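Local coordinates for protein 5-ketofructose reductase (PDB 7COK) that reduces 5-ketofructose, probably with a nicotinamide cofactor bound in its Rossmann-type domain, as a member of the shikimate dehydrogenase family, at residues 5-10 with 59-64; 11-16 with 38-43; 48-53 with 73-78; 94-99 with 260-265. All coordinates share one frame; numbering follows the deposited sequence.

Contact 1 (5-10 with 59-64); sequences GFRSIL and AMEWVG
The indole of Trp62 carries Leu10 on one face. Leu10 CB sits 3.9 Å from the centre of the five-membered ring, 23° off the ring normal, in a CH-pi contact. Leu10 CD1 reaches the same ring at CD1 and NE1 of Trp62. Met60 O lies at the indole edge, in the ring plane. Trp62 NE1 is buried here and has no hydrogen-bond partner in the model.

The second flat group is the Arg7 guanidinium. Its edge meets Glu61, with Glu61 CB in the guanidinium plane. Arg7 NH2 forms a salt bridge to Glu61 OE1 at 3.0 Å, arriving on the anti side of the carboxylate, tilted from its plane. The two planes are 45° apart. The extended Arg7 chain, with CG anti to the backbone N (chi1 -177°), brings the guanidinium to Glu61. The other carboxylate oxygen, Glu61 OE2, pairs with Lys46 of the second subunit. An alanine in place of Arg7 would probably leave Glu61 OE1 without this charged mate, though Lys46 of the second subunit would still hold OE2.

The backbones meet where Val63 N donates to Leu10 O at 2.9 Å. One water links Leu10 N, at 3.0 Å, to Glu61 O; another joins Met60 O to Arg7 NH2, the latter bond weak. Beside them Ile9 CG2 packs on Val63 CG2 at 3.7 Å.

Glu61, with positive phi, ends helix 50-59 in a Schellman motif. The chain then turns into strand 64-67 beside strand 9-15, a helix-to-strand turn within the alpha/beta substrate-binding domain of the shikimate dehydrogenase family.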
loop_
_atom_site.group_PDB
_atom_site.type_symbol
_atom_site.label_atom_id
_atom_site.label_comp_id
_atom_site.label_asym_id
_atom_site.label_seq_id
_atom_site.Cartn_x
_atom_site.Cartn_y
_atom_site.Cartn_z
ATOM N N GLY A 5 -8.295 -5.711 12.911
ATOM C CA GLY A 5 -6.930 -6.226 13.221
ATOM C C GLY A 5 -5.879 -5.599 12.328
ATOM O O GLY A 5 -5.436 -4.487 12.585
ATOM N N PHE A 6 -5.518 -6.309 11.260
ATOM C CA PHE A 6 -4.339 -5.983 10.462
ATOM C C PHE A 6 -4.659 -5.523 9.058
ATOM O O PHE A 6 -3.748 -5.354 8.241
ATOM C CB PHE A 6 -3.396 -7.176 10.444
ATOM C CG PHE A 6 -2.815 -7.468 11.784
ATOM C CD1 PHE A 6 -1.822 -6.647 12.321
ATOM C CD2 PHE A 6 -3.284 -8.547 12.530
ATOM C CE1 PHE A 6 -1.292 -6.904 13.585
ATOM C CE2 PHE A 6 -2.759 -8.809 13.788
ATOM C CZ PHE A 6 -1.767 -7.986 14.318
ATOM N N ARG A 7 -5.938 -5.292 8.783
ATOM C CA ARG A 7 -6.326 -4.736 7.503
ATOM C C ARG A 7 -6.547 -3.237 7.603
ATOM O O ARG A 7 -7.590 -2.796 8.105
ATOM C CB ARG A 7 -7.566 -5.417 6.964
ATOM C CG ARG A 7 -7.929 -4.882 5.602
ATOM C CD ARG A 7 -9.305 -5.331 5.189
ATOM N NE ARG A 7 -9.548 -4.880 3.824
ATOM C CZ ARG A 7 -10.613 -5.195 3.086
ATOM N NH1 ARG A 7 -11.569 -5.988 3.552
ATOM N NH2 ARG A 7 -10.697 -4.734 1.841
ATOM N N SER A 8 -5.550 -2.473 7.145
ATOM C CA SER A 8 -5.672 -1.008 7.047
ATOM C C SER A 8 -6.466 -0.609 5.815
ATOM O O SER A 8 -6.419 -1.296 4.801
ATOM C CB SER A 8 -4.288 -0.362 6.965
ATOM O OG SER A 8 -3.430 -0.802 8.009
ATOM N N ILE A 9 -7.167 0.514 5.895
ATOM C CA ILE A 9 -7.835 1.124 4.743
ATOM C C ILE A 9 -6.712 1.585 3.811
ATOM O O ILE A 9 -5.716 2.172 4.273
ATOM C CB ILE A 9 -8.718 2.329 5.169
ATOM C CG1 ILE A 9 -9.876 1.901 6.101
ATOM C CG2 ILE A 9 -9.188 3.106 3.935
ATOM C CD1 ILE A 9 -10.532 3.013 6.907
ATOM N N LEU A 10 -6.847 1.297 2.509
ATOM C CA LEU A 10 -5.789 1.613 1.555
ATOM C C LEU A 10 -6.219 2.719 0.619
ATOM O O LEU A 10 -7.321 2.694 0.067
ATOM C CB LEU A 10 -5.392 0.373 0.746
ATOM C CG LEU A 10 -4.857 -0.788 1.609
ATOM C CD1 LEU A 10 -4.646 -2.019 0.743
ATOM C CD2 LEU A 10 -3.572 -0.378 2.343
ATOM N N ALA A 59 -8.865 -4.231 -7.365
ATOM C CA ALA A 59 -8.743 -5.635 -6.948
ATOM C C ALA A 59 -8.190 -5.785 -5.526
ATOM O O ALA A 59 -8.534 -6.723 -4.813
ATOM C CB ALA A 59 -7.879 -6.381 -7.941
ATOM N N MET A 60 -7.355 -4.830 -5.126
ATOM C CA MET A 60 -6.771 -4.785 -3.787
ATOM C C MET A 60 -7.687 -4.065 -2.834
ATOM O O MET A 60 -7.330 -3.894 -1.662
ATOM C CB MET A 60 -5.411 -4.095 -3.782
ATOM C CG MET A 60 -4.322 -4.772 -4.568
ATOM S SD MET A 60 -2.890 -3.704 -4.704
ATOM C CE MET A 60 -1.934 -4.573 -5.942
ATOM N N GLU A 61 -8.842 -3.599 -3.334
ATOM C CA GLU A 61 -9.900 -2.997 -2.502
ATOM C C GLU A 61 -9.468 -1.698 -1.797
ATOM O O GLU A 61 -9.907 -1.384 -0.687
ATOM C CB GLU A 61 -10.509 -4.038 -1.536
ATOM C CG GLU A 61 -11.020 -5.253 -2.330
ATOM C CD GLU A 61 -11.998 -6.163 -1.611
ATOM O OE1 GLU A 61 -12.329 -5.921 -0.432
ATOM O OE2 GLU A 61 -12.449 -7.135 -2.267
ATOM N N TRP A 62 -8.616 -0.923 -2.458
ATOM C CA TRP A 62 -8.432 0.471 -2.076
ATOM C C TRP A 62 -9.750 1.249 -2.103
ATOM O O TRP A 62 -10.687 0.875 -2.831
ATOM C CB TRP A 62 -7.455 1.138 -3.030
ATOM C CG TRP A 62 -6.017 0.612 -3.043
ATOM C CD1 TRP A 62 -5.573 -0.646 -2.708
ATOM C CD2 TRP A 62 -4.873 1.330 -3.498
ATOM N NE1 TRP A 62 -4.210 -0.737 -2.879
ATOM C CE2 TRP A 62 -3.753 0.444 -3.389
ATOM C CE3 TRP A 62 -4.668 2.642 -3.983
ATOM C CZ2 TRP A 62 -2.439 0.826 -3.753
ATOM C CZ3 TRP A 62 -3.358 3.027 -4.342
ATOM C CH2 TRP A 62 -2.259 2.112 -4.225
ATOM N N VAL A 63 -9.813 2.339 -1.355
ATOM C CA VAL A 63 -11.009 3.185 -1.355
ATOM C C VAL A 63 -10.847 4.433 -2.203
ATOM O O VAL A 63 -11.817 5.150 -2.479
ATOM C CB VAL A 63 -11.505 3.540 0.067
ATOM C CG1 VAL A 63 -11.775 2.259 0.860
ATOM C CG2 VAL A 63 -10.492 4.410 0.774
ATOM N N GLY A 64 -9.615 4.701 -2.618
ATOM C CA GLY A 64 -9.324 5.864 -3.431
ATOM C C GLY A 64 -7.870 5.962 -3.783
ATOM O O GLY A 64 -7.037 5.284 -3.188
HETATM O O HOH W 1 -7.717 -4.552 0.941
HETATM O O HOH W 2 -9.190 -0.406 1.782
#

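Contact 2 (11-16 with 38-43); sequences TGSFST and ARYINC
Arg39 meets Thr11 where two parallel strands, 9-15 and 38-44, pair as the two strands of a beta-alpha-beta unit whose helix is 23-34. Arg39 O takes two bonds from Thr11: one from N at 3.0 Å and a second from OG1 at 2.7 Å. Thr11 OG1 lies between its own backbone N and carbonyl carbon (chi1 61°), which puts it within reach of that carbonyl. The Arg39 side chain leads away to Glu28 of the second subunit.

Tyr40 comes next. Its ring lies flat over Gly12, with Gly12 CA 3.8 Å above the ring centre. The hydroxyl passes close to Ser13 CB, at 3.2 Å from Tyr40 OH, and bonds to Asn66 on strand 64-67.

Ile41 pairs with Thr11 O through its N and with Ser13 N through its O, the latter at 2.9 Å. The strands come closest here, and Gly12, having no CB, leaves room for Ile41 O.

Asn42 turns OD1 to a water, while its ND2 bonds Cys18 O. Cys43 N donates to Ser13 O at 3.0 Å, and Cys43 O receives a weak bond from Ser15 N. The water accepts from Ser13 OG and Ser15 OG and donates to Asn42 OD1 and, at 2.7 Å, to Cys43 O.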
loop_
_atom_site.group_PDB
_atom_site.type_symbol
_atom_site.label_atom_id
_atom_site.label_comp_id
_atom_site.label_asym_id
_atom_site.label_seq_id
_atom_site.Cartn_x
_atom_site.Cartn_y
_atom_site.Cartn_z
ATOM N N THR A 11 -5.334 3.698 0.488
ATOM C CA THR A 11 -5.412 4.800 -0.450
ATOM C C THR A 11 -3.992 4.961 -1.006
ATOM O O THR A 11 -3.059 4.292 -0.528
ATOM C CB THR A 11 -5.854 6.119 0.248
ATOM O OG1 THR A 11 -4.901 6.503 1.258
ATOM C CG2 THR A 11 -7.235 5.999 0.875
ATOM N N GLY A 12 -3.803 5.819 -2.015
ATOM C CA GLY A 12 -2.448 6.113 -2.453
ATOM C C GLY A 12 -2.431 6.970 -3.687
ATOM O O GLY A 12 -3.381 7.719 -3.930
ATOM N N SER A 13 -1.364 6.818 -4.474
ATOM C CA SER A 13 -1.117 7.686 -5.622
ATOM C C SER A 13 -0.411 6.963 -6.750
ATOM O O SER A 13 0.413 6.084 -6.506
ATOM C CB SER A 13 -0.267 8.879 -5.167
ATOM O OG SER A 13 0.205 9.672 -6.248
ATOM N N PHE A 14 -0.768 7.336 -7.986
ATOM C CA PHE A 14 -0.078 6.857 -9.179
ATOM C C PHE A 14 0.508 8.082 -9.868
ATOM O O PHE A 14 -0.195 9.054 -10.164
ATOM C CB PHE A 14 -1.051 6.160 -10.131
ATOM C CG PHE A 14 -1.823 5.032 -9.521
ATOM C CD1 PHE A 14 -1.248 4.169 -8.549
ATOM C CD2 PHE A 14 -3.135 4.766 -9.957
ATOM C CE1 PHE A 14 -1.984 3.111 -8.016
ATOM C CE2 PHE A 14 -3.867 3.703 -9.412
ATOM C CZ PHE A 14 -3.304 2.878 -8.453
ATOM N N SER A 15 1.818 8.050 -10.100
ATOM C CA SER A 15 2.506 9.144 -10.783
ATOM C C SER A 15 3.896 8.656 -11.151
ATOM O O SER A 15 4.347 7.637 -10.641
ATOM C CB SER A 15 2.606 10.381 -9.878
ATOM O OG SER A 15 3.506 10.177 -8.817
ATOM N N THR A 16 4.564 9.385 -12.035
ATOM C CA THR A 16 5.993 9.181 -12.244
ATOM C C THR A 16 6.649 10.482 -12.699
ATOM O O THR A 16 6.122 11.134 -13.612
ATOM C CB THR A 16 6.323 7.995 -13.205
ATOM O OG1 THR A 16 7.725 7.724 -13.152
ATOM C CG2 THR A 16 5.915 8.228 -14.659
ATOM N N ALA A 38 -5.440 3.806 8.375
ATOM C CA ALA A 38 -5.455 4.027 6.925
ATOM C C ALA A 38 -4.023 4.296 6.499
ATOM O O ALA A 38 -3.207 4.784 7.288
ATOM C CB ALA A 38 -6.380 5.190 6.544
ATOM N N ARG A 39 -3.716 3.953 5.244
ATOM C CA ARG A 39 -2.383 4.132 4.682
ATOM C C ARG A 39 -2.514 4.801 3.329
ATOM O O ARG A 39 -3.498 4.630 2.643
ATOM C CB ARG A 39 -1.718 2.775 4.512
ATOM C CG ARG A 39 -1.602 1.976 5.806
ATOM C CD ARG A 39 -0.875 0.672 5.587
ATOM N NE ARG A 39 0.556 0.941 5.513
ATOM C CZ ARG A 39 1.498 0.012 5.461
ATOM N NH1 ARG A 39 1.181 -1.278 5.456
ATOM N NH2 ARG A 39 2.757 0.395 5.405
ATOM N N TYR A 40 -1.469 5.533 2.945
ATOM C CA TYR A 40 -1.362 6.152 1.634
ATOM C C TYR A 40 -0.132 5.564 0.981
ATOM O O TYR A 40 0.997 5.773 1.453
ATOM C CB TYR A 40 -1.197 7.648 1.816
ATOM C CG TYR A 40 -1.288 8.464 0.529
ATOM C CD1 TYR A 40 -0.175 8.617 -0.306
ATOM C CD2 TYR A 40 -2.466 9.104 0.171
ATOM C CE1 TYR A 40 -0.245 9.394 -1.460
ATOM C CE2 TYR A 40 -2.536 9.872 -0.986
ATOM C CZ TYR A 40 -1.415 10.020 -1.783
ATOM O OH TYR A 40 -1.485 10.804 -2.940
ATOM N N ILE A 41 -0.345 4.866 -0.139
ATOM C CA ILE A 41 0.707 4.167 -0.848
ATOM C C ILE A 41 1.144 4.948 -2.100
ATOM O O ILE A 41 0.412 5.010 -3.093
ATOM C CB ILE A 41 0.269 2.713 -1.217
ATOM C CG1 ILE A 41 -0.346 1.957 -0.001
ATOM C CG2 ILE A 41 1.416 1.953 -1.856
ATOM C CD1 ILE A 41 0.457 1.956 1.284
ATOM N N ASN A 42 2.348 5.523 -2.038
ATOM C CA ASN A 42 2.892 6.354 -3.111
ATOM C C ASN A 42 3.613 5.471 -4.127
ATOM O O ASN A 42 4.702 4.933 -3.859
ATOM C CB ASN A 42 3.863 7.365 -2.490
ATOM C CG ASN A 42 4.384 8.388 -3.493
ATOM O OD1 ASN A 42 3.702 8.736 -4.437
ATOM N ND2 ASN A 42 5.591 8.903 -3.247
ATOM N N CYS A 43 2.978 5.281 -5.283
ATOM C CA CYS A 43 3.465 4.339 -6.309
ATOM C C CYS A 43 4.023 5.040 -7.529
ATOM O O CYS A 43 3.449 6.005 -8.013
ATOM C CB CYS A 43 2.329 3.445 -6.785
ATOM S SG CYS A 43 1.520 2.485 -5.488
HETATM O O HOH W 3 2.541 8.359 -6.946
#

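Contact 3 (48-53 with 73-78); sequences SGLADA and VAVLDH
Ala51 and Leu50, in the first turn of helix 50-59, pack against a short 3-10 turn at 75-78. Both elements belong to the substrate-binding domain of the shikimate dehydrogenase family. The turn lies in the connection from strand 64-67 to strand 81-82. No hydrogen bond crosses the contact; it is held by apolar and ring contacts.

The ring contact belongs to His78. Ala51 CA lies over one face of the imidazole, 4.0 Å from its centre and displaced toward the rim. Ala51 CB touches the ring at CE1 of His78, 3.5 Å away. The neighbouring Asp77 CB covers the opposite face, so the ring is sandwiched between aliphatic carbons. An alanine in place of His78 would probably open a gap between Ala51 and the turn and leave Leu50 without its ring neighbour.

The apolar contacts converge on one methyl group, Leu50 CD2. Leu50 CG is anti to the backbone N (chi1 -179°), and CG itself lies 4.1 Å from His78 CD2. Val54, one turn further along the helix, also touches Val75 and His78. Leu50 CD2 meets Ala74 CB at 3.9 Å and Val75 CB at 4.1 Å. The same methyl lies at the edge of the imidazole, near its plane, 4.0 Å from His78 CD2.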
loop_
_atom_site.group_PDB
_atom_site.type_symbol
_atom_site.label_atom_id
_atom_site.label_comp_id
_atom_site.label_asym_id
_atom_site.label_seq_id
_atom_site.Cartn_x
_atom_site.Cartn_y
_atom_site.Cartn_z
ATOM N N SER A 48 2.551 3.169 -19.383
ATOM C CA SER A 48 2.113 1.850 -19.834
ATOM C C SER A 48 1.536 0.977 -18.712
ATOM O O SER A 48 0.988 -0.093 -18.984
ATOM C CB SER A 48 3.238 1.098 -20.550
ATOM O OG SER A 48 4.332 0.903 -19.680
ATOM N N GLY A 49 1.707 1.400 -17.453
ATOM C CA GLY A 49 1.190 0.669 -16.309
ATOM C C GLY A 49 -0.091 1.221 -15.725
ATOM O O GLY A 49 -0.665 0.612 -14.832
ATOM N N LEU A 50 -0.547 2.369 -16.216
ATOM C CA LEU A 50 -1.692 3.023 -15.564
ATOM C C LEU A 50 -2.966 2.201 -15.541
ATOM O O LEU A 50 -3.599 2.121 -14.495
ATOM C CB LEU A 50 -1.968 4.413 -16.142
ATOM C CG LEU A 50 -3.131 5.216 -15.544
ATOM C CD1 LEU A 50 -2.848 5.591 -14.094
ATOM C CD2 LEU A 50 -3.402 6.477 -16.352
ATOM N N ALA A 51 -3.341 1.598 -16.672
ATOM C CA ALA A 51 -4.540 0.776 -16.741
ATOM C C ALA A 51 -4.522 -0.355 -15.706
ATOM O O ALA A 51 -5.468 -0.512 -14.950
ATOM C CB ALA A 51 -4.742 0.231 -18.155
ATOM N N ASP A 52 -3.402 -1.057 -15.612
ATOM C CA ASP A 52 -3.260 -2.162 -14.663
ATOM C C ASP A 52 -3.181 -1.676 -13.220
ATOM O O ASP A 52 -3.628 -2.384 -12.307
ATOM C CB ASP A 52 -2.038 -3.017 -15.005
ATOM C CG ASP A 52 -2.267 -3.926 -16.206
ATOM O OD1 ASP A 52 -3.387 -4.018 -16.730
ATOM O OD2 ASP A 52 -1.290 -4.574 -16.610
ATOM N N ALA A 53 -2.607 -0.495 -12.995
ATOM C CA ALA A 53 -2.572 0.043 -11.644
ATOM C C ALA A 53 -3.961 0.386 -11.156
ATOM O O ALA A 53 -4.288 0.131 -9.988
ATOM C CB ALA A 53 -1.655 1.263 -11.548
ATOM N N VAL A 73 -4.826 13.230 -17.412
ATOM C CA VAL A 73 -5.697 13.175 -18.595
ATOM C C VAL A 73 -5.963 11.706 -18.977
ATOM O O VAL A 73 -7.105 11.300 -19.222
ATOM C CB VAL A 73 -5.151 14.044 -19.767
ATOM C CG1 VAL A 73 -6.040 13.918 -20.996
ATOM C CG2 VAL A 73 -5.093 15.498 -19.329
ATOM N N ALA A 74 -4.904 10.910 -18.991
ATOM C CA ALA A 74 -4.992 9.523 -19.422
ATOM C C ALA A 74 -5.945 8.703 -18.546
ATOM O O ALA A 74 -6.651 7.824 -19.030
ATOM C CB ALA A 74 -3.603 8.908 -19.407
ATOM N N VAL A 75 -6.012 9.019 -17.253
ATOM C CA VAL A 75 -6.853 8.247 -16.347
ATOM C C VAL A 75 -8.340 8.316 -16.709
ATOM O O VAL A 75 -9.078 7.409 -16.359
ATOM C CB VAL A 75 -6.584 8.605 -14.853
ATOM C CG1 VAL A 75 -7.269 9.918 -14.468
ATOM C CG2 VAL A 75 -6.993 7.465 -13.933
ATOM N N LEU A 76 -8.764 9.364 -17.429
ATOM C CA LEU A 76 -10.190 9.465 -17.760
ATOM C C LEU A 76 -10.703 8.232 -18.501
ATOM O O LEU A 76 -11.861 7.839 -18.310
ATOM C CB LEU A 76 -10.520 10.744 -18.531
ATOM C CG LEU A 76 -10.807 11.972 -17.670
ATOM C CD1 LEU A 76 -9.525 12.623 -17.181
ATOM C CD2 LEU A 76 -11.639 12.945 -18.506
ATOM N N ASP A 77 -9.828 7.618 -19.296
ATOM C CA ASP A 77 -10.125 6.369 -20.040
ATOM C C ASP A 77 -10.468 5.164 -19.161
ATOM O O ASP A 77 -11.055 4.172 -19.627
ATOM C CB ASP A 77 -8.922 5.966 -20.911
ATOM C CG ASP A 77 -8.676 6.907 -22.060
ATOM O OD1 ASP A 77 -9.652 7.424 -22.657
ATOM O OD2 ASP A 77 -7.484 7.114 -22.373
ATOM N N HIS A 78 -10.092 5.219 -17.888
ATOM C CA HIS A 78 -10.237 4.054 -17.024
ATOM C C HIS A 78 -11.298 4.185 -15.934
ATOM O O HIS A 78 -11.429 3.300 -15.076
ATOM C CB HIS A 78 -8.887 3.728 -16.400
ATOM C CG HIS A 78 -7.766 3.702 -17.383
ATOM N ND1 HIS A 78 -7.712 2.805 -18.430
ATOM C CD2 HIS A 78 -6.671 4.487 -17.500
ATOM C CE1 HIS A 78 -6.618 3.030 -19.136
ATOM N NE2 HIS A 78 -5.973 4.048 -18.598
#

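Contact 4 (94-99 with 260-265); sequences CVAIRE and VEIWLG
Trp263 and Ile262 lay the end of helix 248-264 against Cys94 and Ala96 of strand 94-98, a helix-on-sheet packing. The two segments run nearly parallel, 15° apart, with their axes 8.1 Å from each other. A helix from late in the chain thereby covers one face of the mixed sheet of the N-terminal domain.

Trp263 is the main side chain; its indole extends to the strand with its pyrrole side foremost. The strand meets this side obliquely. Cys94 SG is 4.3 Å from the centre of the five-membered ring and 47° off its normal, a sulfur-aromatic contact. The nearest ring atom to that sulfur is Trp263 NE1, at 3.5 Å. Val260 N lies over one face of the ring, toward its rim, and Tyr31 of helix 23-34 also touches Trp263.

Ile262 stands beside the indole. Its CG2 packs on Ala96 CB at 3.9 Å, while its CD1 only grazes Cys94 SG. Ala96 CA also lies near Trp263 CD1. Val95 CB points away from the helix; its side chain packs on Phe65 and Leu102, and its carbonyl takes part. Trp263 NE1 gives Val95 O a weak hydrogen bond at 3.0 Å, bent to 121° at the hydrogen.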
loop_
_atom_site.group_PDB
_atom_site.type_symbol
_atom_site.label_atom_id
_atom_site.label_comp_id
_atom_site.label_asym_id
_atom_site.label_seq_id
_atom_site.Cartn_x
_atom_site.Cartn_y
_atom_site.Cartn_z
ATOM N N CYS A 94 -8.140 12.859 -8.451
ATOM C CA CYS A 94 -8.633 12.201 -7.247
ATOM C C CYS A 94 -9.739 11.247 -7.640
ATOM O O CYS A 94 -10.791 11.667 -8.155
ATOM C CB CYS A 94 -9.169 13.249 -6.292
ATOM S SG CYS A 94 -9.865 12.574 -4.745
ATOM N N VAL A 95 -9.488 9.970 -7.415
ATOM C CA VAL A 95 -10.434 8.910 -7.780
ATOM C C VAL A 95 -10.955 8.256 -6.520
ATOM O O VAL A 95 -10.182 7.877 -5.659
ATOM C CB VAL A 95 -9.783 7.848 -8.719
ATOM C CG1 VAL A 95 -10.767 6.698 -9.038
ATOM C CG2 VAL A 95 -9.292 8.505 -10.004
ATOM N N ALA A 96 -12.272 8.119 -6.418
ATOM C CA ALA A 96 -12.891 7.341 -5.363
ATOM C C ALA A 96 -13.297 6.003 -5.930
ATOM O O ALA A 96 -13.710 5.931 -7.100
ATOM C CB ALA A 96 -14.122 8.045 -4.833
ATOM N N ILE A 97 -13.152 4.956 -5.118
ATOM C CA ILE A 97 -13.603 3.611 -5.422
ATOM C C ILE A 97 -14.760 3.298 -4.470
ATOM O O ILE A 97 -14.578 3.182 -3.247
ATOM C CB ILE A 97 -12.486 2.535 -5.343
ATOM C CG1 ILE A 97 -11.218 3.004 -6.085
ATOM C CG2 ILE A 97 -12.999 1.203 -5.889
ATOM C CD1 ILE A 97 -10.047 2.028 -6.077
ATOM N N ARG A 98 -15.956 3.203 -5.051
ATOM C CA ARG A 98 -17.178 2.950 -4.289
ATOM C C ARG A 98 -17.865 1.734 -4.871
ATOM O O ARG A 98 -18.354 1.776 -6.002
ATOM C CB ARG A 98 -18.108 4.167 -4.302
ATOM N N GLU A 99 -17.846 0.648 -4.095
ATOM C CA GLU A 99 -18.381 -0.664 -4.480
ATOM C C GLU A 99 -17.903 -1.097 -5.887
ATOM O O GLU A 99 -18.705 -1.473 -6.755
ATOM C CB GLU A 99 -19.917 -0.694 -4.336
ATOM C CG GLU A 99 -20.457 -0.098 -3.036
ATOM C CD GLU A 99 -21.960 -0.281 -2.858
ATOM O OE1 GLU A 99 -22.731 0.067 -3.779
ATOM O OE2 GLU A 99 -22.375 -0.763 -1.781
ATOM N N VAL A 260 -9.550 13.243 1.082
ATOM C CA VAL A 260 -9.864 12.256 2.110
ATOM C C VAL A 260 -11.340 12.301 2.506
ATOM O O VAL A 260 -11.926 11.253 2.796
ATOM C CB VAL A 260 -8.905 12.357 3.306
ATOM C CG1 VAL A 260 -9.288 11.384 4.405
ATOM C CG2 VAL A 260 -7.474 12.067 2.865
ATOM N N GLU A 261 -11.948 13.491 2.491
ATOM C CA GLU A 261 -13.403 13.572 2.639
ATOM C C GLU A 261 -14.125 12.760 1.568
ATOM O O GLU A 261 -15.055 12.022 1.886
ATOM C CB GLU A 261 -13.905 15.015 2.669
ATOM C CG GLU A 261 -13.565 15.769 3.940
ATOM C CD GLU A 261 -13.917 17.245 3.857
ATOM O OE1 GLU A 261 -14.086 17.808 2.740
ATOM O OE2 GLU A 261 -14.022 17.861 4.934
ATOM N N ILE A 262 -13.666 12.871 0.325
ATOM C CA ILE A 262 -14.243 12.105 -0.799
ATOM C C ILE A 262 -14.046 10.610 -0.578
ATOM O O ILE A 262 -14.961 9.826 -0.791
ATOM C CB ILE A 262 -13.672 12.578 -2.160
ATOM C CG1 ILE A 262 -14.213 13.984 -2.494
ATOM C CG2 ILE A 262 -14.016 11.606 -3.298
ATOM C CD1 ILE A 262 -13.500 14.700 -3.633
ATOM N N TRP A 263 -12.847 10.219 -0.171
ATOM C CA TRP A 263 -12.515 8.801 -0.016
ATOM C C TRP A 263 -13.155 8.102 1.169
ATOM O O TRP A 263 -13.583 6.929 1.066
ATOM C CB TRP A 263 -11.005 8.633 0.121
ATOM C CG TRP A 263 -10.222 9.016 -1.089
ATOM C CD1 TRP A 263 -10.664 9.086 -2.384
ATOM C CD2 TRP A 263 -8.829 9.274 -1.127
ATOM N NE1 TRP A 263 -9.627 9.438 -3.211
ATOM C CE2 TRP A 263 -8.484 9.543 -2.467
ATOM C CE3 TRP A 263 -7.833 9.344 -0.145
ATOM C CZ2 TRP A 263 -7.174 9.867 -2.855
ATOM C CZ3 TRP A 263 -6.545 9.653 -0.516
ATOM C CH2 TRP A 263 -6.219 9.917 -1.872
ATOM N N LEU A 264 -13.187 8.795 2.307
ATOM C CA LEU A 264 -13.434 8.118 3.587
ATOM C C LEU A 264 -14.473 8.761 4.464
ATOM O O LEU A 264 -14.777 8.240 5.544
ATOM C CB LEU A 264 -12.133 8.011 4.385
ATOM C CG LEU A 264 -11.196 6.915 3.902
ATOM C CD1 LEU A 264 -9.845 7.106 4.556
ATOM C CD2 LEU A 264 -11.789 5.541 4.191
ATOM N N GLY A 265 -15.008 9.902 4.042
ATOM C CA GLY A 265 -16.004 10.619 4.836
ATOM C C GLY A 265 -15.499 11.170 6.161
ATOM O O GLY A 265 -16.292 11.339 7.077
#

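Overall arrangement
Contacts 1, 2 and 4 share the mixed sheet of the N-terminal domain. Contacts 1 and 2 both use strand 9-15, with centres about 12 Å apart. Contact 1 meets contact 4 through Val63 O and Ile97 N, 3.0 Å apart, a probable hydrogen bond between sheet neighbours. Trp263 of contact 4 also packs on contact 2, its CE3 lying 3.5 Å from Thr11 CG2. Contact 3 touches contact 2, where Phe14 CZ is 3.3 Å from Ala53 O. Contacts 1, 2 and 3 reach the second subunit; contact 4 does not. This form is ligand-free. In relatives the substrate binds in the cleft between the two domains.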